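Side-chain contacts in protein adenylyltransferase VopS (Vibrio parahaemolyticus, PDB 3LET), which transfers AMP from ATP to a threonine of host Rho GTPases, blocking their signalling to effectors and so inhibiting actin assembly in infected cells: residues M129-A134 / T234-I239; G243-H248 / H275-G280; G251-N256 / K265-G270; A68-M73 / S93-V98; Q148-E153 / E307-G312. One frame throughout, in Å; residues are numbered along the deposited sequence.

Contact 1. Residues M129-A134 / T234-I239; sequences MHLKAA and TLPSSI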
# COMPACT_ATOMS: atom_id res chain seq x y z
N MET A 129 7.85 -11.33 -1.23
CA MET A 129 7.52 -12.20 -2.35
C MET A 129 6.26 -11.72 -3.09
O MET A 129 6.17 -11.76 -4.32
CB MET A 129 7.25 -13.62 -1.84
CG MET A 129 8.49 -14.43 -1.60
SD MET A 129 8.05 -16.15 -1.23
CE MET A 129 6.97 -16.50 -2.62
N HIS A 130 5.26 -11.32 -2.31
CA HIS A 130 3.94 -11.01 -2.89
C HIS A 130 3.96 -9.69 -3.61
O HIS A 130 3.32 -9.54 -4.65
CB HIS A 130 2.88 -11.03 -1.79
CG HIS A 130 2.71 -12.38 -1.17
ND1 HIS A 130 2.21 -12.57 0.10
CD2 HIS A 130 3.02 -13.62 -1.64
CE1 HIS A 130 2.19 -13.87 0.37
NE2 HIS A 130 2.68 -14.52 -0.66
N LEU A 131 4.68 -8.72 -3.06
CA LEU A 131 4.79 -7.42 -3.72
C LEU A 131 5.56 -7.63 -5.02
O LEU A 131 5.25 -7.03 -6.05
CB LEU A 131 5.55 -6.43 -2.86
CG LEU A 131 4.85 -6.20 -1.51
CD1 LEU A 131 5.60 -5.17 -0.68
CD2 LEU A 131 3.41 -5.76 -1.69
N LYS A 132 6.60 -8.45 -4.97
CA LYS A 132 7.42 -8.62 -6.16
C LYS A 132 6.68 -9.38 -7.24
O LYS A 132 6.94 -9.19 -8.41
CB LYS A 132 8.72 -9.36 -5.84
CG LYS A 132 9.71 -8.43 -5.13
CD LYS A 132 11.09 -9.04 -5.08
CE LYS A 132 12.13 -8.00 -4.77
NZ LYS A 132 13.50 -8.60 -4.74
N ALA A 133 5.77 -10.27 -6.84
CA ALA A 133 5.02 -11.03 -7.83
C ALA A 133 4.11 -10.05 -8.59
O ALA A 133 3.99 -10.13 -9.82
CB ALA A 133 4.20 -12.13 -7.17
N ALA A 134 3.49 -9.11 -7.87
CA ALA A 134 2.62 -8.14 -8.55
C ALA A 134 3.48 -7.24 -9.42
O ALA A 134 3.11 -6.90 -10.54
CB ALA A 134 1.83 -7.30 -7.53
N THR A 234 -1.92 -14.46 -1.70
CA THR A 234 -0.88 -13.60 -2.26
C THR A 234 -1.22 -12.10 -2.15
O THR A 234 -0.44 -11.26 -2.61
CB THR A 234 -0.58 -13.94 -3.74
OG1 THR A 234 -1.80 -13.91 -4.49
CG2 THR A 234 0.05 -15.33 -3.87
N LEU A 235 -2.35 -11.77 -1.54
CA LEU A 235 -2.76 -10.36 -1.37
C LEU A 235 -1.70 -9.61 -0.57
O LEU A 235 -1.35 -10.06 0.52
CB LEU A 235 -4.05 -10.28 -0.56
CG LEU A 235 -5.35 -9.78 -1.17
CD1 LEU A 235 -6.32 -9.45 -0.03
CD2 LEU A 235 -5.15 -8.56 -2.05
N PRO A 236 -1.21 -8.46 -1.09
CA PRO A 236 -0.32 -7.57 -0.32
C PRO A 236 -0.98 -7.13 0.98
O PRO A 236 -2.21 -7.08 1.04
CB PRO A 236 -0.16 -6.37 -1.24
CG PRO A 236 -0.36 -6.93 -2.60
CD PRO A 236 -1.42 -7.95 -2.45
N SER A 237 -0.20 -6.81 2.01
CA SER A 237 -0.77 -6.16 3.19
C SER A 237 -1.35 -4.85 2.71
O SER A 237 -1.04 -4.37 1.61
CB SER A 237 0.32 -5.88 4.24
OG SER A 237 1.32 -5.01 3.73
N SER A 238 -2.19 -4.22 3.53
CA SER A 238 -2.76 -2.96 3.13
C SER A 238 -1.64 -1.94 2.99
O SER A 238 -1.61 -1.15 2.03
CB SER A 238 -3.81 -2.47 4.14
OG SER A 238 -3.31 -2.47 5.47
N ILE A 239 -0.72 -1.94 3.94
CA ILE A 239 0.38 -0.97 3.89
C ILE A 239 1.32 -1.24 2.70
O ILE A 239 1.77 -0.32 2.00
CB ILE A 239 1.17 -1.03 5.20
CG1 ILE A 239 0.27 -0.56 6.35
CG2 ILE A 239 2.48 -0.22 5.10
CD1 ILE A 239 0.88 -0.79 7.72
O HOH W 1 1.03 -10.50 1.68
O HOH W 2 1.01 -10.89 -5.13
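His130 O takes two donors: Ala134 N, one helical turn on, and water 2, which lies 2.7 Å from His130 O. The same water gives its other hydrogen to Thr234 O, so the carbonyls of a helix and a loop, both acceptors, are joined by one molecule. The contact fastens helix 113-139 of the N-terminal part to the loop that leads into helix 238-255 of the all-helical Fic domain, where Ser237 is the N-cap and its OG reaches Gly240 N. Beside this water bridge, the backbone of Thr234 covers one face of the imidazole. Thr234 CA sits 3.8 Å from the centroid of the His130 ring and only 3° off its normal, a CH-pi contact made by the backbone carbon, while Thr234 CG2 stays at the CD2 side. With CG turned anti to the carbonyl carbon (chi1 -64°), the ring stands out from the helix and meets the threonine side chain at about a right angle. Water 1 lies at the ring edge, in its plane, 2.9 Å from His130 ND1, and donates to Leu235 O. This second bridge should hold the imidazole against rotation. One residue further along the helix, Leu131 supplies the apolar half, backed by Leu82 and Ile86 of helix 77-86. The CD2 branch of Leu131 rests against the proline ring, 3.6 Å from Pro236 CB and a little farther from CG.

Contact 2. Residues G243-H248 / H275-G280; sequences GMLKQH and HGFTDG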
# COMPACT_ATOMS: atom_id res chain seq x y z
N GLY A 243 2.03 1.15 -0.45
CA GLY A 243 3.41 1.60 -0.68
C GLY A 243 3.87 1.31 -2.13
O GLY A 243 4.58 2.09 -2.75
N MET A 244 3.47 0.17 -2.66
CA MET A 244 3.83 -0.21 -4.04
C MET A 244 3.15 0.73 -5.03
O MET A 244 3.77 1.17 -6.01
CB MET A 244 3.43 -1.66 -4.31
CG MET A 244 4.35 -2.73 -3.67
SD MET A 244 6.08 -2.55 -4.09
CE MET A 244 6.17 -3.24 -5.77
N LEU A 245 1.88 1.07 -4.80
CA LEU A 245 1.20 2.01 -5.70
C LEU A 245 1.94 3.37 -5.68
O LEU A 245 2.17 4.02 -6.73
CB LEU A 245 -0.26 2.21 -5.27
CG LEU A 245 -1.02 3.26 -6.09
CD1 LEU A 245 -0.91 2.93 -7.57
CD2 LEU A 245 -2.49 3.32 -5.62
N LYS A 246 2.29 3.81 -4.48
CA LYS A 246 2.95 5.10 -4.33
C LYS A 246 4.26 5.09 -5.09
O LYS A 246 4.59 6.06 -5.81
CB LYS A 246 3.17 5.38 -2.83
CG LYS A 246 4.01 6.63 -2.53
CD LYS A 246 4.13 6.81 -1.03
CE LYS A 246 5.31 7.73 -0.66
NZ LYS A 246 5.01 9.12 -1.05
N GLN A 247 5.04 4.02 -4.96
CA GLN A 247 6.35 3.97 -5.62
C GLN A 247 6.14 3.81 -7.12
O GLN A 247 6.95 4.26 -7.93
CB GLN A 247 7.18 2.77 -5.09
CG GLN A 247 8.39 2.40 -5.94
CD GLN A 247 9.39 3.54 -6.11
OE1 GLN A 247 9.54 4.40 -5.23
NE2 GLN A 247 10.09 3.55 -7.25
N HIS A 248 5.03 3.19 -7.48
CA HIS A 248 4.72 2.99 -8.92
C HIS A 248 4.53 4.33 -9.59
O HIS A 248 5.07 4.58 -10.68
CB HIS A 248 3.46 2.15 -9.06
CG HIS A 248 3.15 1.76 -10.47
ND1 HIS A 248 4.05 1.08 -11.26
CD2 HIS A 248 2.05 1.99 -11.25
CE1 HIS A 248 3.51 0.88 -12.46
NE2 HIS A 248 2.31 1.42 -12.48
N HIS A 275 -3.30 -3.44 -5.30
CA HIS A 275 -4.30 -3.26 -4.23
C HIS A 275 -3.91 -2.03 -3.41
O HIS A 275 -3.63 -2.13 -2.22
CB HIS A 275 -4.39 -4.49 -3.32
CG HIS A 275 -4.91 -5.69 -4.03
ND1 HIS A 275 -6.25 -5.99 -4.09
CD2 HIS A 275 -4.28 -6.64 -4.77
CE1 HIS A 275 -6.43 -7.09 -4.80
NE2 HIS A 275 -5.24 -7.50 -5.23
N GLY A 276 -3.87 -0.88 -4.06
CA GLY A 276 -3.32 0.32 -3.43
C GLY A 276 -4.21 0.96 -2.37
O GLY A 276 -3.74 1.86 -1.64
N PHE A 277 -5.48 0.54 -2.31
CA PHE A 277 -6.42 1.04 -1.30
C PHE A 277 -7.07 -0.12 -0.56
O PHE A 277 -7.09 -1.23 -1.06
CB PHE A 277 -7.51 1.94 -1.97
CG PHE A 277 -6.93 3.13 -2.67
CD1 PHE A 277 -6.61 4.29 -1.95
CD2 PHE A 277 -6.61 3.07 -4.01
CE1 PHE A 277 -6.02 5.38 -2.58
CE2 PHE A 277 -6.02 4.17 -4.66
CZ PHE A 277 -5.74 5.33 -3.94
N THR A 278 -7.63 0.13 0.62
CA THR A 278 -8.23 -0.95 1.37
C THR A 278 -9.52 -1.43 0.71
O THR A 278 -9.91 -2.60 0.84
CB THR A 278 -8.53 -0.53 2.83
OG1 THR A 278 -9.28 0.69 2.82
CG2 THR A 278 -7.25 -0.32 3.60
N ASP A 279 -10.18 -0.51 0.00
CA ASP A 279 -11.37 -0.86 -0.76
C ASP A 279 -11.56 0.19 -1.85
O ASP A 279 -10.97 1.27 -1.81
CB ASP A 279 -12.59 -0.87 0.17
CG ASP A 279 -13.84 -1.51 -0.47
OD1 ASP A 279 -13.74 -2.12 -1.57
OD2 ASP A 279 -14.93 -1.39 0.16
N GLY A 280 -12.40 -0.14 -2.82
CA GLY A 280 -12.66 0.76 -3.94
C GLY A 280 -11.50 0.85 -4.93
O GLY A 280 -11.34 1.85 -5.64
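This is a small, buried, wholly apolar contact near the centre of the chain, where Leu245 of helix 238-255 meets the loop joining helices 260-274 and 281-295. One methyl does nearly all the work. Leu245 CD2 lies 3.8 Å from Gly276 CA and makes an equal approach to Phe277 CE2, so it is wedged between a backbone carbon and an aromatic ring, which it meets obliquely. Extension of the leucine with CG anti to its amide nitrogen (chi1 176°) carries the methyl to the loop. Because Gly276 has no side chain, the two backbones come close, with 5.3 Å between Leu245 CA and Gly276 CA. His275, Gly276 and Phe277 open the HxFxDGNGR signature of the Fic family, of which Gly280 and the two residues after it probably bind ATP, as in relatives. The signature starts at a Schellman motif: His275 takes a positive phi (58°) and ends helix 260-274, with Gly276 N returning to Val271 O. Beyond the leucine, the Phe277 ring stacks with His214 and touches Met207 of helix 207-217, while Phe277 N is bound by Asn281 OD1. Further on, Gly280 is the N-cap of helix 281-295. Its amide nitrogen is 2.7 Å from Asp279 OD1, a bent hydrogen bond that comes from above the carboxylate plane.

Contact 3. Residues G251-N256 / K265-G270; sequences GFLKEN and KHLFAG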
# COMPACT_ATOMS: atom_id res chain seq x y z
N GLY A 251 7.61 7.06 -8.64
CA GLY A 251 8.95 6.54 -8.94
C GLY A 251 8.99 5.86 -10.30
O GLY A 251 9.48 6.46 -11.26
N PHE A 252 8.43 4.67 -10.42
CA PHE A 252 8.56 3.89 -11.65
C PHE A 252 8.06 4.64 -12.91
O PHE A 252 8.75 4.69 -13.92
CB PHE A 252 7.82 2.56 -11.56
CG PHE A 252 7.99 1.70 -12.78
CD1 PHE A 252 9.18 1.02 -13.01
CD2 PHE A 252 6.97 1.57 -13.70
CE1 PHE A 252 9.34 0.22 -14.13
CE2 PHE A 252 7.12 0.77 -14.84
CZ PHE A 252 8.31 0.10 -15.05
N LEU A 253 6.87 5.22 -12.85
CA LEU A 253 6.29 5.88 -14.04
C LEU A 253 6.96 7.21 -14.36
O LEU A 253 6.71 7.79 -15.41
CB LEU A 253 4.78 6.06 -13.89
CG LEU A 253 4.01 4.74 -13.88
CD1 LEU A 253 2.51 4.94 -13.62
CD2 LEU A 253 4.23 3.99 -15.23
N LYS A 254 7.81 7.69 -13.45
CA LYS A 254 8.66 8.86 -13.71
C LYS A 254 10.03 8.47 -14.30
O LYS A 254 10.54 9.14 -15.20
CB LYS A 254 8.85 9.65 -12.40
CG LYS A 254 7.55 10.15 -11.76
CD LYS A 254 7.38 11.67 -11.87
CE LYS A 254 6.79 12.32 -10.59
NZ LYS A 254 7.55 12.00 -9.29
N GLU A 255 10.64 7.40 -13.81
CA GLU A 255 11.94 6.95 -14.31
C GLU A 255 11.81 6.29 -15.68
O GLU A 255 12.76 6.24 -16.46
CB GLU A 255 12.56 5.92 -13.36
CG GLU A 255 12.60 6.35 -11.92
CD GLU A 255 13.88 7.06 -11.57
OE1 GLU A 255 14.55 7.56 -12.51
OE2 GLU A 255 14.23 7.12 -10.37
N ASN A 256 10.62 5.76 -15.94
CA ASN A 256 10.33 5.04 -17.16
C ASN A 256 9.02 5.61 -17.70
O ASN A 256 7.97 4.99 -17.54
CB ASN A 256 10.18 3.55 -16.88
CG ASN A 256 11.27 3.01 -15.97
OD1 ASN A 256 12.37 2.71 -16.43
ND2 ASN A 256 10.97 2.88 -14.68
N LYS A 265 -3.84 3.05 -18.75
CA LYS A 265 -3.67 1.61 -18.54
C LYS A 265 -2.72 1.31 -17.39
O LYS A 265 -2.96 0.39 -16.61
CB LYS A 265 -3.14 0.95 -19.82
CG LYS A 265 -4.18 0.95 -20.91
CD LYS A 265 -3.70 0.16 -22.12
CE LYS A 265 -4.17 0.78 -23.41
NZ LYS A 265 -5.49 0.26 -23.75
N HIS A 266 -1.63 2.05 -17.34
CA HIS A 266 -0.62 1.83 -16.29
C HIS A 266 -1.16 2.24 -14.93
O HIS A 266 -0.85 1.61 -13.93
CB HIS A 266 0.66 2.61 -16.59
CG HIS A 266 1.47 2.02 -17.70
ND1 HIS A 266 2.35 0.99 -17.50
CD2 HIS A 266 1.52 2.31 -19.02
CE1 HIS A 266 2.92 0.66 -18.65
NE2 HIS A 266 2.44 1.45 -19.59
N LEU A 267 -1.97 3.29 -14.89
CA LEU A 267 -2.58 3.67 -13.61
C LEU A 267 -3.61 2.65 -13.15
O LEU A 267 -3.65 2.28 -11.98
CB LEU A 267 -3.21 5.06 -13.72
CG LEU A 267 -2.15 6.16 -13.91
CD1 LEU A 267 -2.89 7.48 -14.13
CD2 LEU A 267 -1.20 6.27 -12.69
N PHE A 268 -4.45 2.20 -14.06
CA PHE A 268 -5.45 1.16 -13.78
C PHE A 268 -4.76 -0.10 -13.25
O PHE A 268 -5.17 -0.68 -12.24
CB PHE A 268 -6.22 0.85 -15.09
CG PHE A 268 -7.19 -0.30 -14.97
CD1 PHE A 268 -8.55 -0.08 -14.75
CD2 PHE A 268 -6.73 -1.61 -15.11
CE1 PHE A 268 -9.42 -1.10 -14.64
CE2 PHE A 268 -7.61 -2.66 -15.01
CZ PHE A 268 -8.96 -2.41 -14.76
N ALA A 269 -3.71 -0.54 -13.94
CA ALA A 269 -2.99 -1.75 -13.55
C ALA A 269 -2.38 -1.59 -12.16
O ALA A 269 -2.38 -2.51 -11.34
CB ALA A 269 -1.85 -2.07 -14.58
N GLY A 270 -1.78 -0.43 -11.93
CA GLY A 270 -1.10 -0.18 -10.67
C GLY A 270 -2.02 -0.16 -9.48
O GLY A 270 -1.72 -0.74 -8.42
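His266 is the first residue of 265-270 to meet the other helix: its CB lies 4.1 Å from Leu253 CD2, and CG is scarcely farther. CB and CG are the atoms met, so the contact is with the root of the side chain; the methyl approaches the ring obliquely. His266 O accepts Gly270 N within its own helix, and also a weak bond from His248 NE2. Next, Leu267 brings its CD2 to 4.0 Å from Leu253 CD1. The two branches of Leu253 are thus shared out, one to each neighbour. With CG anti to the carbonyl carbon (chi1 -67°), the fork lies between them. Just after Leu253 in the chain, helix 238-255 ends, and Asn256 folds back so that ND2 lies 3.0 Å from Phe252 O, a carbonyl that Asn256 N grips as well. Helices 238-255 and 260-274 form a helical hairpin in the Fic domain; helix 281-295 packs on Leu267 through Leu288, and helix 304-311 lies against Phe268 and Ala269 through Leu310.

Contact 4. Residues A68-M73 / S93-V98; sequences AMTEVM and SLAVRV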
# COMPACT_ATOMS: atom_id res chain seq x y z
N ALA A 68 12.26 -1.58 20.16
CA ALA A 68 13.53 -2.29 19.89
C ALA A 68 13.31 -3.37 18.83
O ALA A 68 14.14 -3.55 17.92
CB ALA A 68 14.10 -2.93 21.19
N MET A 69 12.20 -4.09 18.94
CA MET A 69 11.86 -5.08 17.89
C MET A 69 11.71 -4.45 16.52
O MET A 69 12.18 -5.00 15.50
CB MET A 69 10.57 -5.76 18.25
CG MET A 69 10.80 -6.55 19.51
SD MET A 69 11.23 -8.15 18.97
CE MET A 69 9.58 -8.77 19.29
N THR A 70 11.07 -3.29 16.49
CA THR A 70 10.88 -2.59 15.22
C THR A 70 12.23 -2.22 14.61
O THR A 70 12.47 -2.44 13.42
CB THR A 70 10.06 -1.30 15.41
OG1 THR A 70 8.77 -1.65 15.89
CG2 THR A 70 9.90 -0.52 14.07
N GLU A 71 13.10 -1.64 15.42
CA GLU A 71 14.45 -1.27 14.96
C GLU A 71 15.23 -2.49 14.47
O GLU A 71 15.85 -2.44 13.43
CB GLU A 71 15.25 -0.57 16.07
CG GLU A 71 14.67 0.83 16.33
CD GLU A 71 15.21 1.45 17.60
OE1 GLU A 71 16.23 0.96 18.10
OE2 GLU A 71 14.59 2.42 18.07
N VAL A 72 15.17 -3.59 15.20
CA VAL A 72 15.87 -4.79 14.73
C VAL A 72 15.29 -5.19 13.38
O VAL A 72 16.03 -5.51 12.44
CB VAL A 72 15.73 -5.97 15.71
CG1 VAL A 72 16.27 -7.25 15.07
CG2 VAL A 72 16.49 -5.66 17.00
N MET A 73 13.97 -5.19 13.28
CA MET A 73 13.33 -5.70 12.07
C MET A 73 13.68 -4.83 10.85
O MET A 73 13.83 -5.33 9.74
CB MET A 73 11.80 -5.76 12.24
CG MET A 73 11.31 -6.96 13.06
SD MET A 73 12.06 -8.56 12.63
CE MET A 73 11.46 -8.82 10.97
N SER A 93 5.90 1.69 9.06
CA SER A 93 4.51 1.53 9.51
C SER A 93 4.20 0.05 9.57
O SER A 93 3.52 -0.42 10.49
CB SER A 93 3.51 2.18 8.51
OG SER A 93 3.85 3.52 8.24
N LEU A 94 4.65 -0.67 8.54
CA LEU A 94 4.39 -2.09 8.42
C LEU A 94 5.10 -2.82 9.55
O LEU A 94 4.56 -3.72 10.15
CB LEU A 94 4.90 -2.63 7.05
CG LEU A 94 4.67 -4.14 6.86
CD1 LEU A 94 3.22 -4.54 7.11
CD2 LEU A 94 5.08 -4.56 5.43
N ALA A 95 6.35 -2.46 9.78
CA ALA A 95 7.17 -3.15 10.77
C ALA A 95 6.48 -3.05 12.15
O ALA A 95 6.41 -4.03 12.90
CB ALA A 95 8.56 -2.51 10.80
N VAL A 96 5.98 -1.87 12.48
CA VAL A 96 5.28 -1.67 13.76
C VAL A 96 4.08 -2.58 13.91
O VAL A 96 3.85 -3.15 14.99
CB VAL A 96 4.79 -0.21 13.92
CG1 VAL A 96 3.95 -0.07 15.17
CG2 VAL A 96 6.00 0.73 13.96
N ARG A 97 3.30 -2.73 12.83
CA ARG A 97 2.09 -3.58 12.90
C ARG A 97 2.42 -5.07 13.00
O ARG A 97 1.73 -5.82 13.70
CB ARG A 97 1.18 -3.35 11.67
CG ARG A 97 0.60 -1.96 11.57
CD ARG A 97 -0.04 -1.51 12.87
NE ARG A 97 -1.30 -2.21 13.14
CZ ARG A 97 -2.51 -1.71 12.89
NH1 ARG A 97 -2.65 -0.51 12.34
NH2 ARG A 97 -3.59 -2.43 13.18
N VAL A 98 3.47 -5.50 12.30
CA VAL A 98 3.90 -6.89 12.36
C VAL A 98 4.42 -7.19 13.76
O VAL A 98 4.11 -8.24 14.33
CB VAL A 98 4.95 -7.17 11.25
CG1 VAL A 98 5.72 -8.48 11.49
CG2 VAL A 98 4.21 -7.22 9.87
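Thr70 and Ala95 make the tight part of this helix-helix contact, with only 5.8 Å between Thr70 CA and Ala95 CA. Small side chains permit that approach: Thr70 CG2 touches Ala95 CB at 4.1 Å, methyl to methyl. The same Thr70 CG2 also reaches Val96 CG2, so the threonine methyl rides over the two residues. Its hydroxyl also borders Val96 but bonds within its own helix, to Glu66 O one turn back. Thr70 OG1 lies anti to the carbonyl carbon (chi1 -63°), close beside its own helix backbone; toward the neighbour it makes only van der Waals contact with Val96. Val96 forms the more open side, being partly exposed; its CB points away from helix 58-75, and only the CG2 branch returns to touch Thr70. The looser part is at buried Met73, which points its CB toward the second helix without close contact: Met73 CB stays 4.8 Å from Ala95 CB. This is plain packing of helix 58-75 on helix 88-102 within the N-terminal domain, away from the probable ATP site. Helix 113-139 packs on helix 58-75 through Met120, which touches Met69 and Met73.

Contact 5. Residues Q148-E153 / E307-G312; sequences QGVYAE and ENSLHG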
# COMPACT_ATOMS: atom_id res chain seq x y z
N GLN A 148 -2.32 -3.78 -29.05
CA GLN A 148 -2.75 -4.95 -29.82
C GLN A 148 -3.42 -6.00 -28.93
O GLN A 148 -3.33 -5.93 -27.72
CB GLN A 148 -1.56 -5.57 -30.55
CG GLN A 148 -0.49 -6.14 -29.64
CD GLN A 148 0.55 -6.97 -30.40
OE1 GLN A 148 1.02 -7.99 -29.89
NE2 GLN A 148 0.90 -6.54 -31.61
N GLY A 149 -4.11 -6.94 -29.55
CA GLY A 149 -4.64 -8.09 -28.83
C GLY A 149 -5.76 -7.75 -27.86
O GLY A 149 -6.72 -7.07 -28.24
N VAL A 150 -5.64 -8.26 -26.64
CA VAL A 150 -6.60 -7.97 -25.56
C VAL A 150 -6.37 -6.59 -24.99
O VAL A 150 -7.33 -5.87 -24.73
CB VAL A 150 -6.46 -8.93 -24.36
CG1 VAL A 150 -6.95 -10.31 -24.73
CG2 VAL A 150 -5.02 -8.98 -23.85
N TYR A 151 -5.11 -6.24 -24.77
CA TYR A 151 -4.74 -4.93 -24.22
C TYR A 151 -5.46 -3.83 -24.95
O TYR A 151 -5.58 -2.71 -24.45
CB TYR A 151 -3.25 -4.70 -24.37
CG TYR A 151 -2.44 -5.49 -23.39
CD1 TYR A 151 -2.73 -5.48 -22.02
CD2 TYR A 151 -1.36 -6.24 -23.84
CE1 TYR A 151 -1.96 -6.21 -21.12
CE2 TYR A 151 -0.58 -6.97 -22.96
CZ TYR A 151 -0.87 -6.95 -21.61
OH TYR A 151 -0.08 -7.70 -20.77
N ALA A 152 -5.94 -4.15 -26.14
CA ALA A 152 -6.65 -3.19 -26.97
C ALA A 152 -8.12 -3.42 -26.94
O ALA A 152 -8.90 -2.49 -27.15
CB ALA A 152 -6.15 -3.30 -28.40
N GLU A 153 -8.53 -4.67 -26.72
CA GLU A 153 -9.95 -5.01 -26.82
C GLU A 153 -10.81 -3.96 -26.10
O GLU A 153 -10.44 -3.49 -24.99
CB GLU A 153 -10.23 -6.43 -26.31
CG GLU A 153 -9.95 -7.51 -27.37
CD GLU A 153 -10.07 -8.93 -26.84
OE1 GLU A 153 -10.68 -9.12 -25.76
OE2 GLU A 153 -9.56 -9.86 -27.51
N GLU A 307 -8.97 -5.46 -19.04
CA GLU A 307 -8.80 -5.16 -17.60
C GLU A 307 -8.04 -6.29 -16.92
O GLU A 307 -7.10 -6.05 -16.14
CB GLU A 307 -10.15 -4.99 -16.92
CG GLU A 307 -10.95 -3.77 -17.38
CD GLU A 307 -12.16 -3.53 -16.49
OE1 GLU A 307 -12.36 -4.33 -15.56
OE2 GLU A 307 -12.91 -2.55 -16.70
N ASN A 308 -8.44 -7.53 -17.18
CA ASN A 308 -7.82 -8.67 -16.53
C ASN A 308 -6.35 -8.80 -16.90
O ASN A 308 -5.52 -9.08 -16.04
CB ASN A 308 -8.58 -9.96 -16.84
CG ASN A 308 -9.95 -9.98 -16.19
OD1 ASN A 308 -10.15 -9.36 -15.14
ND2 ASN A 308 -10.90 -10.66 -16.82
N SER A 309 -6.03 -8.57 -18.16
CA SER A 309 -4.63 -8.53 -18.60
C SER A 309 -3.80 -7.45 -17.94
O SER A 309 -2.60 -7.62 -17.75
CB SER A 309 -4.55 -8.31 -20.11
OG SER A 309 -4.76 -9.51 -20.78
N LEU A 310 -4.42 -6.31 -17.64
CA LEU A 310 -3.67 -5.21 -17.03
C LEU A 310 -3.40 -5.47 -15.56
O LEU A 310 -2.25 -5.35 -15.12
CB LEU A 310 -4.44 -3.86 -17.18
CG LEU A 310 -4.47 -3.37 -18.63
CD1 LEU A 310 -5.52 -2.27 -18.75
CD2 LEU A 310 -3.11 -2.87 -19.12
N HIS A 311 -4.43 -5.79 -14.79
CA HIS A 311 -4.18 -5.85 -13.34
C HIS A 311 -3.63 -7.20 -12.93
O HIS A 311 -2.96 -7.31 -11.91
CB HIS A 311 -5.42 -5.46 -12.50
CG HIS A 311 -6.66 -6.25 -12.80
ND1 HIS A 311 -6.73 -7.61 -12.64
CD2 HIS A 311 -7.90 -5.84 -13.15
CE1 HIS A 311 -7.96 -8.02 -12.92
NE2 HIS A 311 -8.69 -6.97 -13.23
N GLY A 312 -3.87 -8.21 -13.75
CA GLY A 312 -3.28 -9.53 -13.55
C GLY A 312 -3.79 -10.33 -12.36
O GLY A 312 -3.21 -11.36 -12.01
O HOH W 3 -1.07 -9.41 -19.05
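Tyr151 and Ser309 bury the most surface here, and Leu310 completes the set. The tyrosine comes from the loop after helix 113-139 and brings its ring against the last turn of helix 304-311, a helix of the Fido region. Its CE1 lies 3.5 Å from Ser309 CB, and its CD1 is 3.9 Å from Leu310 CD2; both partners meet the ring obliquely. The CG of Tyr151 is anti to its carbonyl carbon (chi1 -75°), which swings the ring out of the loop, although its CB does not itself point at the helix. Leu310 likewise reaches in with its branched end, its CD2 touching CD1 and CE1 of the ring. Leu141, Thr144 and Leu146 also touch Tyr151. The polar tip is joined by solvent: water 3 stands 2.6 Å from Tyr151 OH and donates to Ser309 O, 2.7 Å away. Ser309 O has a weak second partner in His137 NE2, while Ser309 OG is weakly bonded to Asn305 O in its own helix. Val150 also lies by Ser309, but it is poorly ordered, and the closeness of its CG2 to the serine hydroxyl is doubtful. From the same helix Glu307 makes a salt bridge to Arg286, which probably binds ATP, as in relatives. The chemistry is mixed: carbon contacts place the ring, and the water lets the phenol reach a carbonyl at the helix's C-terminal end, whose partial negative charge would probably strengthen the water's donated bond.

How the contacts relate
Contacts 1, 2 and 3 follow one another along helix 238-255, and contacts 1 and 2 meet at the first residue of the Fic signature, where Leu235 CD2 is 3.4 Å from His275 NE2. Contact 3 is nested in the loop closed by contact 2, and both lie within the loop closed by contact 5. Lys265 NZ ties contact 3 to contact 5, probably by a hydrogen bond of 3.1 Å to Tyr151 O. Contact 4 sits apart, its centre about 38 Å from that of contact 5, but Ile239 of contact 1 packs on its second helix. The side chains of Leu310 and Leu267 are about 9 and 10 Å from that of Arg286, probably an ATP ligand.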